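Local atomic coordinates of probable L,D-transpeptidase 3 (Mycobacterium tuberculosis, PDB entry 6D4K), a protein that probably acts as an L,D-transpeptidase in mycobacterial cell-wall biogenesis, may attach proteins to peptidoglycan, and is acylated by the beta-lactam faropenem. Residues S182-S187 and R201-Y206. Residues are numbered along the deposited sequence; the frame is centred on the assembly and turned at random.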
loop_
_atom_site.group_PDB
_atom_site.type_symbol
_atom_site.label_atom_id
_atom_site.label_comp_id
_atom_site.label_asym_id
_atom_site.label_seq_id
_atom_site.Cartn_x
_atom_site.Cartn_y
_atom_site.Cartn_z
ATOM N N SER A 182 -5.868 -0.048 15.682
ATOM C CA SER A 182 -5.900 0.923 16.777
ATOM C C SER A 182 -4.623 1.758 16.843
ATOM O O SER A 182 -4.047 1.986 17.911
ATOM C CB SER A 182 -6.211 0.251 18.115
ATOM O OG SER A 182 -7.504 -0.334 18.102
ATOM N N VAL A 183 -4.171 2.217 15.688
ATOM C CA VAL A 183 -2.940 2.994 15.631
ATOM C C VAL A 183 -3.264 4.472 15.808
ATOM O O VAL A 183 -4.290 4.973 15.330
ATOM C CB VAL A 183 -2.146 2.706 14.342
ATOM C CG1 VAL A 183 -2.835 3.299 13.132
ATOM C CG2 VAL A 183 -0.726 3.228 14.472
ATOM N N ILE A 184 -2.395 5.168 16.528
ATOM C CA ILE A 184 -2.576 6.595 16.768
ATOM C C ILE A 184 -2.046 7.347 15.557
ATOM O O ILE A 184 -0.888 7.171 15.160
ATOM C CB ILE A 184 -1.860 7.038 18.051
ATOM C CG1 ILE A 184 -2.478 6.353 19.272
ATOM C CG2 ILE A 184 -1.912 8.554 18.193
ATOM C CD1 ILE A 184 -3.954 6.631 19.446
ATOM N N MET A 185 -2.897 8.167 14.954
ATOM C CA MET A 185 -2.498 9.026 13.852
ATOM C C MET A 185 -2.518 10.473 14.318
ATOM O O MET A 185 -3.491 10.928 14.931
ATOM C CB MET A 185 -3.372 8.811 12.614
ATOM C CG MET A 185 -2.940 7.608 11.790
ATOM S SD MET A 185 -3.836 7.460 10.240
ATOM C CE MET A 185 -4.136 9.173 9.823
ATOM N N ASP A 186 -1.432 11.176 14.031
ATOM C CA ASP A 186 -1.137 12.485 14.576
ATOM C C ASP A 186 -1.033 13.473 13.422
ATOM O O ASP A 186 -0.581 13.124 12.328
ATOM C CB ASP A 186 0.206 12.402 15.306
ATOM C CG ASP A 186 0.390 13.495 16.312
ATOM O OD1 ASP A 186 0.571 14.647 15.876
ATOM O OD2 ASP A 186 0.361 13.201 17.528
ATOM N N SER A 187 -1.462 14.712 13.664
ATOM C CA SER A 187 -1.449 15.704 12.594
ATOM C C SER A 187 -0.044 16.133 12.187
ATOM O O SER A 187 0.104 16.800 11.159
ATOM C CB SER A 187 -2.270 16.932 12.982
ATOM O OG SER A 187 -1.714 17.583 14.107
ATOM N N ARG A 201 -5.443 14.475 16.613
ATOM C CA ARG A 201 -4.848 13.236 17.105
ATOM C C ARG A 201 -5.962 12.204 17.164
ATOM O O ARG A 201 -6.882 12.326 17.981
ATOM C CB ARG A 201 -4.207 13.426 18.478
ATOM C CG ARG A 201 -3.677 12.145 19.087
ATOM C CD ARG A 201 -3.083 12.401 20.459
ATOM N NE ARG A 201 -2.926 11.162 21.215
ATOM C CZ ARG A 201 -1.790 10.484 21.314
ATOM N NH1 ARG A 201 -0.694 10.925 20.706
ATOM N NH2 ARG A 201 -1.748 9.366 22.028
ATOM N N LEU A 202 -5.877 11.200 16.301
ATOM C CA LEU A 202 -6.933 10.224 16.109
ATOM C C LEU A 202 -6.421 8.838 16.463
ATOM O O LEU A 202 -5.233 8.538 16.322
ATOM C CB LEU A 202 -7.369 10.197 14.640
ATOM C CG LEU A 202 -7.718 11.542 14.011
ATOM C CD1 LEU A 202 -7.585 11.475 12.501
ATOM C CD2 LEU A 202 -9.121 11.965 14.413
ATOM N N SER A 203 -7.333 7.999 16.935
ATOM C CA SER A 203 -7.099 6.568 17.029
ATOM C C SER A 203 -7.850 5.918 15.878
ATOM O O SER A 203 -9.073 6.065 15.769
ATOM C CB SER A 203 -7.586 6.010 18.361
ATOM O OG SER A 203 -7.284 4.629 18.447
ATOM N N VAL A 204 -7.117 5.221 15.017
ATOM C CA VAL A 204 -7.638 4.699 13.761
ATOM C C VAL A 204 -7.759 3.188 13.899
ATOM O O VAL A 204 -6.767 2.503 14.177
ATOM C CB VAL A 204 -6.736 5.089 12.582
ATOM C CG1 VAL A 204 -7.197 4.403 11.319
ATOM C CG2 VAL A 204 -6.732 6.606 12.408
ATOM N N ASP A 205 -8.971 2.670 13.680
ATOM C CA ASP A 205 -9.265 1.275 13.995
ATOM C C ASP A 205 -8.530 0.320 13.060
ATOM O O ASP A 205 -7.808 -0.578 13.513
ATOM C CB ASP A 205 -10.773 1.041 13.928
ATOM C CG ASP A 205 -11.224 -0.111 14.802
ATOM O OD1 ASP A 205 -10.378 -0.952 15.178
ATOM O OD2 ASP A 205 -12.429 -0.165 15.123
ATOM N N TYR A 206 -8.728 0.474 11.751
ATOM C CA TYR A 206 -8.063 -0.340 10.745
ATOM C C TYR A 206 -7.201 0.593 9.911
ATOM O O TYR A 206 -7.687 1.627 9.443
ATOM C CB TYR A 206 -9.083 -1.053 9.842
ATOM C CG TYR A 206 -9.977 -2.015 10.581
ATOM C CD1 TYR A 206 -9.625 -3.348 10.732
ATOM C CD2 TYR A 206 -11.168 -1.584 11.155
ATOM C CE1 TYR A 206 -10.431 -4.229 11.424
ATOM C CE2 TYR A 206 -11.986 -2.460 11.850
ATOM C CZ TYR A 206 -11.614 -3.780 11.982
ATOM O OH TYR A 206 -12.429 -4.654 12.673
#
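Ser182 and Val183 both face Val204 in a G1 beta bulge at the start of a two-stranded antiparallel hairpin, which projects beside the active site of the L,D-transpeptidase catalytic domain. Ser182 takes the left-handed conformation (phi 48°) of the first bulge position, where glycine is usual, and its N donates to Asp205 O (3.0 Å) from above the carbonyl plane; Arg181 and Arg241 hold the Asp205 carboxylate. Val183 pairs with Val204 through a straight bond from Val204 N to Val183 O (2.9 Å) and a weak return bond. Branched at CB, both valines suit extended strands, and Val204 also packs on His218, the predicted proton donor/acceptor. On the other, exposed face, chi1 of -64° turns branched Ile184 so that CG2 lies 3.6 Å above the centre of the flat guanidinium of extended Arg201, while Ile184 CD1 reaches Ser203 CB (3.8 Å). Met185 pairs with Leu202 by two short backbone bonds. Met185 SD lies 3.7 Å from Val204 CG2, and the same flexible, unbranched side chain touches Cys236, which faropenem acylates. Asp186 faces Arg201 in a non-hydrogen-bonded pair; its OD1 accepts from Ser188 N, while Asp186 OD2 lies at the guanidinium edge, 4.0 Å from Arg201 NH1, too long for a salt bridge.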